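Local coordinates for probable acetolactate synthase isozyme III (Small subunit) (Nitrosomonas europaea ATCC 19718, PDB 2PC6), which is probably a regulatory small subunit of acetolactate synthase, here a dimer whose chains each pair an ACT domain with a second domain of the ACT clan, at residues G29-S34 and V51-D56; L88-V93 and L121-L126. All blocks are in the same frame, centred on the assembly; numbering follows the deposited sequence.

Interaction 1 of 2, residues G29-S34 and V51-D56; sequences GYNIES and VTNGPD
Thr52 carries OG1 anti to its backbone N (chi1 -170°), beside its own carbonyl carbon, and this places the hydroxyl against the carbonyl of Asn31. The resulting hydrogen bond is short: Thr52 OG1 donates to Asn31 O over 2.5 Å, tilted moderately from the carbonyl plane. Glu33 also has CG anti to its backbone N (chi1 -155°), and its extended side chain runs beside Val51, pointing the same way. Its OE1 comes 3.2 Å from Val51 CG1, but the main polar partner of that carboxylate is Arg4 on strand 3-12, with which it forms a salt bridge.

The Asn31 side chain reaches over to the strand as well. Its OD1 accepts the backbone N of Asn53 at 2.8 Å, through a bent bond (136° at the hydrogen) whose donor stands well above the carbonyl plane. Asn31 is therefore tied twice, by its main-chain oxygen and by its amide oxygen.

Two main-chain bonds continue the join. Glu33 N donates to Val51 O at 2.8 Å, and Val51 N to Ser34 O at 3.0 Å. Beside them Ser34 OG lies 3.6 Å from Val51 CG2, while Ser34 also packs on Ala38 of the second subunit.

Gly29 closes helix 17-28 with a Schellman motif, and Tyr30 in the loop that follows packs on helix 56-68, its OH hydrogen-bonded to Gln65 OE1. The contact thus pins the loop from the first helix into strand 34-39 against the end of strand 45-54, as in the ferredoxin-like βαββαβ fold of ACT domains.

Interaction 2 of 2, residues L88-V93 and L121-L126; sequences LMLVKV and LYTIEL
Met89, Val91 and Val93 are each joined to their antiparallel partners, Leu126, Ile124 and Tyr122, by a reciprocal pair of backbone hydrogen bonds. Ile124 N to Val91 O is 2.8 Å and practically straight at the hydrogen (179°), and Tyr122 N to Val93 O is 3.0 Å. The strand directions differ by 163°, close to fully antiparallel. Six CA-H...O contacts supplement the six bonds, among them Leu90 CA to Ile124 O at 3.4 Å.

Apolar contacts occupy the face bearing Met89, Val91, Val93, Tyr122, Ile124 and Leu126. Residue 89 is modelled as selenomethionine; its chain bends at chi3 (71°), bringing CE to 3.7 Å from Leu126 CD2. Val93 CG2 lies 3.7 Å from Tyr122 CB, at the edge of the ring and near its plane, and 4.0 Å from Ile124 CD1. Helices 98-109 and 130-139 cover this face, Met103 meeting Val93 and Phe136 meeting both Met89 and Leu126. Strands 83-94 and 121-128 are the two central strands of a four-stranded antiparallel sheet in order 2-3-1-4, the ferredoxin-like arrangement of the ACT clan.

Mixed contacts line the other face, at the non-hydrogen-bonded pairs. Leu90 CD1 rests 3.9 Å from Glu125 CG, and Lys92 CB lies 3.7 Å from Thr123 OG1.

Charged ends on that face find partners beyond the two strands. Lys92 NZ forms a salt bridge with Glu147 and hydrogen bonds to the carbonyls of Ser157 and Gly159 of the second subunit, and Glu125 OE1 forms a salt bridge with Arg86 of that subunit.

The two contacts come in series along the chain: interaction 1 closes before interaction 2 opens. Their centres lie 27 Å apart on opposite sides of the chain's centre, and with nearest atoms about 9 Å apart they do not touch. Each belongs to its own four-stranded antiparallel sheet with strand order 2-3-1-4, so the chain repeats one topology in its two halves. Residues 51-54 and 121-126 lie on the third strand of their sheets; interaction 1 joins it to the approach to the outermost strand 34-39, whereas interaction 2 joins it to the first strand, 83-94. Both contacts touch the second subunit, so both halves of the chain take part in the dimer.

Interaction 1 of 2, residues G29-S34 and V51-D56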
ATOM      1  N   GLY A  29     -10.477   7.669 -18.486  1.00 56.38           N
ATOM      2  CA  GLY A  29      -9.198   7.189 -18.947  1.00 55.88           C
ATOM      3  C   GLY A  29      -8.060   7.852 -18.217  1.00 56.16           C
ATOM      4  O   GLY A  29      -6.919   7.834 -18.709  1.00 56.21           O
ATOM      5  N   TYR A  30      -8.371   8.420 -17.050  1.00 55.90           N
ATOM      6  CA  TYR A  30      -7.373   8.988 -16.143  1.00 55.76           C
ATOM      7  C   TYR A  30      -6.452   7.905 -15.634  1.00 56.17           C
ATOM      8  O   TYR A  30      -6.877   6.760 -15.413  1.00 56.72           O
ATOM      9  CB  TYR A  30      -8.038   9.669 -14.960  1.00 55.39           C
ATOM     10  CG  TYR A  30      -8.957  10.810 -15.323  1.00 56.22           C
ATOM     11  CD1 TYR A  30      -8.577  11.750 -16.290  1.00 56.39           C
ATOM     12  CD2 TYR A  30     -10.194  10.974 -14.692  1.00 55.36           C
ATOM     13  CE1 TYR A  30      -9.393  12.811 -16.627  1.00 55.39           C
ATOM     14  CE2 TYR A  30     -11.029  12.062 -15.018  1.00 55.59           C
ATOM     15  CZ  TYR A  30     -10.617  12.976 -15.994  1.00 55.64           C
ATOM     16  OH  TYR A  30     -11.398  14.072 -16.355  1.00 55.81           O
ATOM     17  N   ASN A  31      -5.193   8.277 -15.467  1.00 56.15           N
ATOM     18  CA  ASN A  31      -4.164   7.356 -15.050  1.00 56.88           C
ATOM     19  C   ASN A  31      -4.221   7.217 -13.539  1.00 55.90           C
ATOM     20  O   ASN A  31      -4.411   8.186 -12.813  1.00 55.60           O
ATOM     21  CB  ASN A  31      -2.766   7.802 -15.607  1.00 57.08           C
ATOM     22  CG  ASN A  31      -1.616   7.630 -14.605  1.00 61.44           C
ATOM     23  OD1 ASN A  31      -1.622   8.231 -13.529  1.00 65.63           O
ATOM     24  ND2 ASN A  31      -0.583   6.847 -14.981  1.00 66.26           N
ATOM     25  N   ILE A  32      -4.095   5.988 -13.082  1.00 55.33           N
ATOM     26  CA  ILE A  32      -3.832   5.718 -11.692  1.00 54.88           C
ATOM     27  C   ILE A  32      -2.502   4.998 -11.677  1.00 55.12           C
ATOM     28  O   ILE A  32      -2.378   3.879 -12.161  1.00 54.44           O
ATOM     29  CB  ILE A  32      -4.927   4.816 -11.042  1.00 54.03           C
ATOM     30  CG1 ILE A  32      -6.233   5.589 -10.936  1.00 53.32           C
ATOM     31  CG2 ILE A  32      -4.483   4.375  -9.646  1.00 54.26           C
ATOM     32  CD1 ILE A  32      -7.345   4.866 -10.226  1.00 53.34           C
ATOM     33  N   GLU A  33      -1.479   5.629 -11.151  1.00 55.87           N
ATOM     34  CA  GLU A  33      -0.215   4.937 -11.189  1.00 56.70           C
ATOM     35  C   GLU A  33      -0.238   3.870 -10.112  1.00 56.31           C
ATOM     36  O   GLU A  33       0.095   2.708 -10.364  1.00 57.29           O
ATOM     37  CB  GLU A  33       0.955   5.876 -11.006  1.00 56.62           C
ATOM     38  CG  GLU A  33       2.186   5.289 -11.626  1.00 60.70           C
ATOM     39  CD  GLU A  33       3.441   6.017 -11.241  1.00 67.89           C
ATOM     40  OE1 GLU A  33       3.365   7.011 -10.477  1.00 71.70           O
ATOM     41  OE2 GLU A  33       4.524   5.593 -11.702  1.00 71.66           O
ATOM     42  N   SER A  34      -0.668   4.283  -8.921  1.00 55.33           N
ATOM     43  CA  SER A  34      -0.653   3.432  -7.742  1.00 53.95           C
ATOM     44  C   SER A  34      -1.716   3.914  -6.731  1.00 53.17           C
ATOM     45  O   SER A  34      -2.101   5.079  -6.726  1.00 53.12           O
ATOM     46  CB  SER A  34       0.742   3.444  -7.111  1.00 53.03           C
ATOM     47  OG  SER A  34       0.875   4.533  -6.220  1.00 52.27           O
ATOM     48  N   VAL A  51      -1.703   8.080  -6.624  1.00 51.52           N
ATOM     49  CA  VAL A  51      -0.754   8.790  -7.458  1.00 51.40           C
ATOM     50  C   VAL A  51      -1.288   8.802  -8.871  1.00 51.17           C
ATOM     51  O   VAL A  51      -1.640   7.759  -9.412  1.00 50.03           O
ATOM     52  CB  VAL A  51       0.632   8.110  -7.478  1.00 51.68           C
ATOM     53  CG1 VAL A  51       1.530   8.771  -8.506  1.00 50.75           C
ATOM     54  CG2 VAL A  51       1.252   8.126  -6.106  1.00 51.94           C
ATOM     55  N   THR A  52      -1.321   9.993  -9.464  1.00 51.60           N
ATOM     56  CA  THR A  52      -1.713  10.148 -10.857  1.00 52.05           C
ATOM     57  C   THR A  52      -0.720  11.019 -11.667  1.00 53.11           C
ATOM     58  O   THR A  52       0.059  11.818 -11.107  1.00 52.48           O
ATOM     59  CB  THR A  52      -3.186  10.619 -10.988  1.00 52.27           C
ATOM     60  OG1 THR A  52      -3.592  10.522 -12.365  1.00 53.54           O
ATOM     61  CG2 THR A  52      -3.405  12.066 -10.448  1.00 50.58           C
ATOM     62  N   ASN A  53      -0.711  10.812 -12.981  1.00 54.25           N
ATOM     63  CA  ASN A  53       0.256  11.461 -13.850  1.00 55.63           C
ATOM     64  C   ASN A  53      -0.452  12.302 -14.885  1.00 56.02           C
ATOM     65  O   ASN A  53      -1.167  11.766 -15.748  1.00 56.18           O
ATOM     66  CB  ASN A  53       1.147  10.435 -14.572  1.00 56.36           C
ATOM     67  CG  ASN A  53       2.110   9.705 -13.635  1.00 57.35           C
ATOM     68  OD1 ASN A  53       2.842  10.312 -12.870  1.00 59.72           O
ATOM     69  ND2 ASN A  53       2.113   8.383 -13.714  1.00 60.99           N
ATOM     70  N   GLY A  54      -0.261  13.617 -14.815  1.00 56.46           N
ATOM     71  CA  GLY A  54      -0.833  14.485 -15.843  1.00 57.41           C
ATOM     72  C   GLY A  54      -0.485  15.952 -15.775  1.00 57.81           C
ATOM     73  O   GLY A  54       0.164  16.398 -14.836  1.00 57.89           O
ATOM     74  N   PRO A  55      -0.903  16.713 -16.797  1.00 58.73           N
ATOM     75  CA  PRO A  55      -0.821  18.167 -16.738  1.00 59.26           C
ATOM     76  C   PRO A  55      -1.762  18.687 -15.673  1.00 59.68           C
ATOM     77  O   PRO A  55      -2.760  18.035 -15.377  1.00 59.99           O
ATOM     78  CB  PRO A  55      -1.289  18.606 -18.141  1.00 59.13           C
ATOM     79  CG  PRO A  55      -2.070  17.476 -18.667  1.00 58.52           C
ATOM     80  CD  PRO A  55      -1.448  16.245 -18.088  1.00 58.88           C
ATOM     81  N   ASP A  56      -1.445  19.848 -15.111  1.00 60.56           N
ATOM     82  CA  ASP A  56      -2.213  20.410 -13.995  1.00 61.58           C
ATOM     83  C   ASP A  56      -3.717  20.442 -14.188  1.00 61.36           C
ATOM     84  O   ASP A  56      -4.465  20.097 -13.264  1.00 61.25           O
ATOM     85  CB  ASP A  56      -1.713  21.809 -13.626  1.00 61.95           C
ATOM     86  CG  ASP A  56      -0.827  21.800 -12.393  1.00 64.45           C
ATOM     87  OD1 ASP A  56      -1.227  21.231 -11.336  1.00 67.38           O
ATOM     88  OD2 ASP A  56       0.282  22.364 -12.483  1.00 66.01           O
TER

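Interaction 2 of 2, residues L88-V93 and L121-L126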
ATOM      1  N   LEU A  88       6.396   0.639   0.643  1.00 47.88           N
ATOM      2  CA  LEU A  88       6.988  -0.662   0.945  1.00 47.53           C
ATOM      3  C   LEU A  88       6.960  -1.588  -0.269  1.00 46.89           C
ATOM      4  O   LEU A  88       6.014  -1.615  -1.046  1.00 47.35           O
ATOM      5  CB  LEU A  88       6.311  -1.314   2.166  1.00 48.20           C
ATOM      6  CG  LEU A  88       6.862  -2.685   2.629  1.00 48.99           C
ATOM      7  CD1 LEU A  88       6.779  -2.827   4.127  1.00 51.16           C
ATOM      8  CD2 LEU A  88       6.000  -3.718   2.023  1.00 52.35           C
HETATM    9  N   MSE A  89       8.002  -2.366  -0.416  1.00 46.27           N
HETATM   10  CA  MSE A  89       8.113  -3.273  -1.519  1.00 46.09           C
HETATM   11  C   MSE A  89       8.726  -4.595  -1.080  1.00 45.09           C
HETATM   12  O   MSE A  89       9.681  -4.647  -0.295  1.00 44.72           O
HETATM   13  CB  MSE A  89       8.944  -2.619  -2.599  1.00 45.97           C
HETATM   14  CG  MSE A  89       9.360  -3.523  -3.685  1.00 52.49           C
HETATM   15 SE   MSE A  89      10.249  -2.483  -5.126  1.00 70.83          SE
HETATM   16  CE  MSE A  89      11.920  -2.049  -4.197  1.00 56.93           C
ATOM     17  N   LEU A  90       8.162  -5.653  -1.631  1.00 44.48           N
ATOM     18  CA  LEU A  90       8.658  -7.007  -1.531  1.00 43.99           C
ATOM     19  C   LEU A  90       9.108  -7.504  -2.928  1.00 43.93           C
ATOM     20  O   LEU A  90       8.291  -7.605  -3.868  1.00 43.54           O
ATOM     21  CB  LEU A  90       7.522  -7.895  -1.023  1.00 44.07           C
ATOM     22  CG  LEU A  90       7.488  -8.441   0.404  1.00 45.10           C
ATOM     23  CD1 LEU A  90       8.021  -7.500   1.472  1.00 44.21           C
ATOM     24  CD2 LEU A  90       6.084  -8.891   0.727  1.00 42.31           C
ATOM     25  N   VAL A  91      10.391  -7.854  -3.034  1.00 42.73           N
ATOM     26  CA  VAL A  91      11.000  -8.296  -4.275  1.00 41.27           C
ATOM     27  C   VAL A  91      11.517  -9.710  -4.090  1.00 42.42           C
ATOM     28  O   VAL A  91      12.446  -9.943  -3.277  1.00 41.52           O
ATOM     29  CB  VAL A  91      12.231  -7.440  -4.578  1.00 40.35           C
ATOM     30  CG1 VAL A  91      12.731  -7.753  -5.933  1.00 38.81           C
ATOM     31  CG2 VAL A  91      11.862  -6.013  -4.498  1.00 41.59           C
ATOM     32  N   LYS A  92      10.957 -10.660  -4.836  1.00 41.85           N
ATOM     33  CA  LYS A  92      11.473 -12.035  -4.757  1.00 41.37           C
ATOM     34  C   LYS A  92      12.446 -12.257  -5.903  1.00 41.07           C
ATOM     35  O   LYS A  92      12.089 -12.047  -7.046  1.00 41.98           O
ATOM     36  CB  LYS A  92      10.326 -13.054  -4.770  1.00 40.72           C
ATOM     37  CG  LYS A  92      10.746 -14.486  -4.956  1.00 41.76           C
ATOM     38  CD  LYS A  92       9.525 -15.430  -5.128  1.00 39.84           C
ATOM     39  CE  LYS A  92       8.631 -15.347  -3.892  1.00 40.16           C
ATOM     40  NZ  LYS A  92       7.380 -16.132  -4.045  1.00 40.49           N
ATOM     41  N   VAL A  93      13.669 -12.667  -5.579  1.00 40.92           N
ATOM     42  CA  VAL A  93      14.765 -12.719  -6.523  1.00 40.32           C
ATOM     43  C   VAL A  93      15.396 -14.087  -6.509  1.00 41.39           C
ATOM     44  O   VAL A  93      15.484 -14.740  -5.465  1.00 42.70           O
ATOM     45  CB  VAL A  93      15.909 -11.691  -6.183  1.00 41.17           C
ATOM     46  CG1 VAL A  93      15.473 -10.276  -6.444  1.00 37.43           C
ATOM     47  CG2 VAL A  93      16.411 -11.871  -4.703  1.00 38.66           C
ATOM     48  N   LEU A 121      16.590 -18.825  -3.609  1.00 43.47           N
ATOM     49  CA  LEU A 121      15.922 -17.516  -3.640  1.00 42.93           C
ATOM     50  C   LEU A 121      15.958 -16.658  -2.364  1.00 41.90           C
ATOM     51  O   LEU A 121      16.232 -17.151  -1.271  1.00 41.80           O
ATOM     52  CB  LEU A 121      14.509 -17.662  -4.197  1.00 42.10           C
ATOM     53  CG  LEU A 121      13.336 -18.128  -3.367  1.00 44.90           C
ATOM     54  CD1 LEU A 121      12.863 -17.041  -2.358  1.00 47.06           C
ATOM     55  CD2 LEU A 121      12.192 -18.463  -4.340  1.00 44.50           C
ATOM     56  N   TYR A 122      15.691 -15.365  -2.524  1.00 40.88           N
ATOM     57  CA  TYR A 122      15.482 -14.475  -1.396  1.00 39.76           C
ATOM     58  C   TYR A 122      14.220 -13.678  -1.642  1.00 40.15           C
ATOM     59  O   TYR A 122      13.944 -13.287  -2.802  1.00 39.46           O
ATOM     60  CB  TYR A 122      16.598 -13.457  -1.311  1.00 39.29           C
ATOM     61  CG  TYR A 122      17.972 -13.929  -0.889  1.00 40.88           C
ATOM     62  CD1 TYR A 122      18.144 -14.894   0.093  1.00 39.61           C
ATOM     63  CD2 TYR A 122      19.104 -13.330  -1.429  1.00 40.52           C
ATOM     64  CE1 TYR A 122      19.391 -15.246   0.505  1.00 41.60           C
ATOM     65  CE2 TYR A 122      20.343 -13.681  -1.037  1.00 40.47           C
ATOM     66  CZ  TYR A 122      20.486 -14.643  -0.075  1.00 42.55           C
ATOM     67  OH  TYR A 122      21.739 -14.986   0.323  1.00 44.18           O
ATOM     68  N   THR A 123      13.478 -13.380  -0.574  1.00 40.14           N
ATOM     69  CA  THR A 123      12.500 -12.333  -0.684  1.00 40.99           C
ATOM     70  C   THR A 123      12.971 -11.170   0.135  1.00 41.58           C
ATOM     71  O   THR A 123      13.185 -11.318   1.336  1.00 42.89           O
ATOM     72  CB  THR A 123      11.132 -12.771  -0.277  1.00 40.90           C
ATOM     73  OG1 THR A 123      10.719 -13.764  -1.195  1.00 41.89           O
ATOM     74  CG2 THR A 123      10.140 -11.622  -0.425  1.00 40.14           C
ATOM     75  N   ILE A 124      13.161 -10.024  -0.524  1.00 41.88           N
ATOM     76  CA  ILE A 124      13.721  -8.810   0.121  1.00 42.40           C
ATOM     77  C   ILE A 124      12.665  -7.754   0.410  1.00 42.28           C
ATOM     78  O   ILE A 124      11.863  -7.437  -0.450  1.00 42.53           O
ATOM     79  CB  ILE A 124      14.836  -8.198  -0.763  1.00 41.77           C
ATOM     80  CG1 ILE A 124      15.923  -9.265  -1.025  1.00 44.22           C
ATOM     81  CG2 ILE A 124      15.453  -6.987  -0.084  1.00 41.34           C
ATOM     82  CD1 ILE A 124      16.956  -8.918  -2.103  1.00 40.97           C
ATOM     83  N   GLU A 125      12.676  -7.206   1.623  1.00 43.75           N
ATOM     84  CA  GLU A 125      11.739  -6.172   2.004  1.00 43.19           C
ATOM     85  C   GLU A 125      12.432  -4.811   1.996  1.00 43.45           C
ATOM     86  O   GLU A 125      13.458  -4.635   2.651  1.00 42.70           O
ATOM     87  CB  GLU A 125      11.246  -6.484   3.386  1.00 44.35           C
ATOM     88  CG  GLU A 125      10.231  -5.518   3.932  1.00 46.12           C
ATOM     89  CD  GLU A 125      10.343  -5.408   5.451  1.00 56.66           C
ATOM     90  OE1 GLU A 125      10.066  -6.379   6.230  1.00 56.37           O
ATOM     91  OE2 GLU A 125      10.738  -4.307   5.881  1.00 65.55           O
ATOM     92  N   LEU A 126      11.859  -3.855   1.261  1.00 44.13           N
ATOM     93  CA  LEU A 126      12.429  -2.511   1.141  1.00 44.52           C
ATOM     94  C   LEU A 126      11.401  -1.458   1.479  1.00 43.85           C
ATOM     95  O   LEU A 126      10.257  -1.581   1.068  1.00 42.49           O
ATOM     96  CB  LEU A 126      12.740  -2.249  -0.313  1.00 46.42           C
ATOM     97  CG  LEU A 126      14.185  -2.262  -0.756  1.00 51.23           C
ATOM     98  CD1 LEU A 126      14.460  -3.597  -1.580  1.00 52.76           C
ATOM     99  CD2 LEU A 126      14.413  -1.012  -1.645  1.00 47.77           C
TER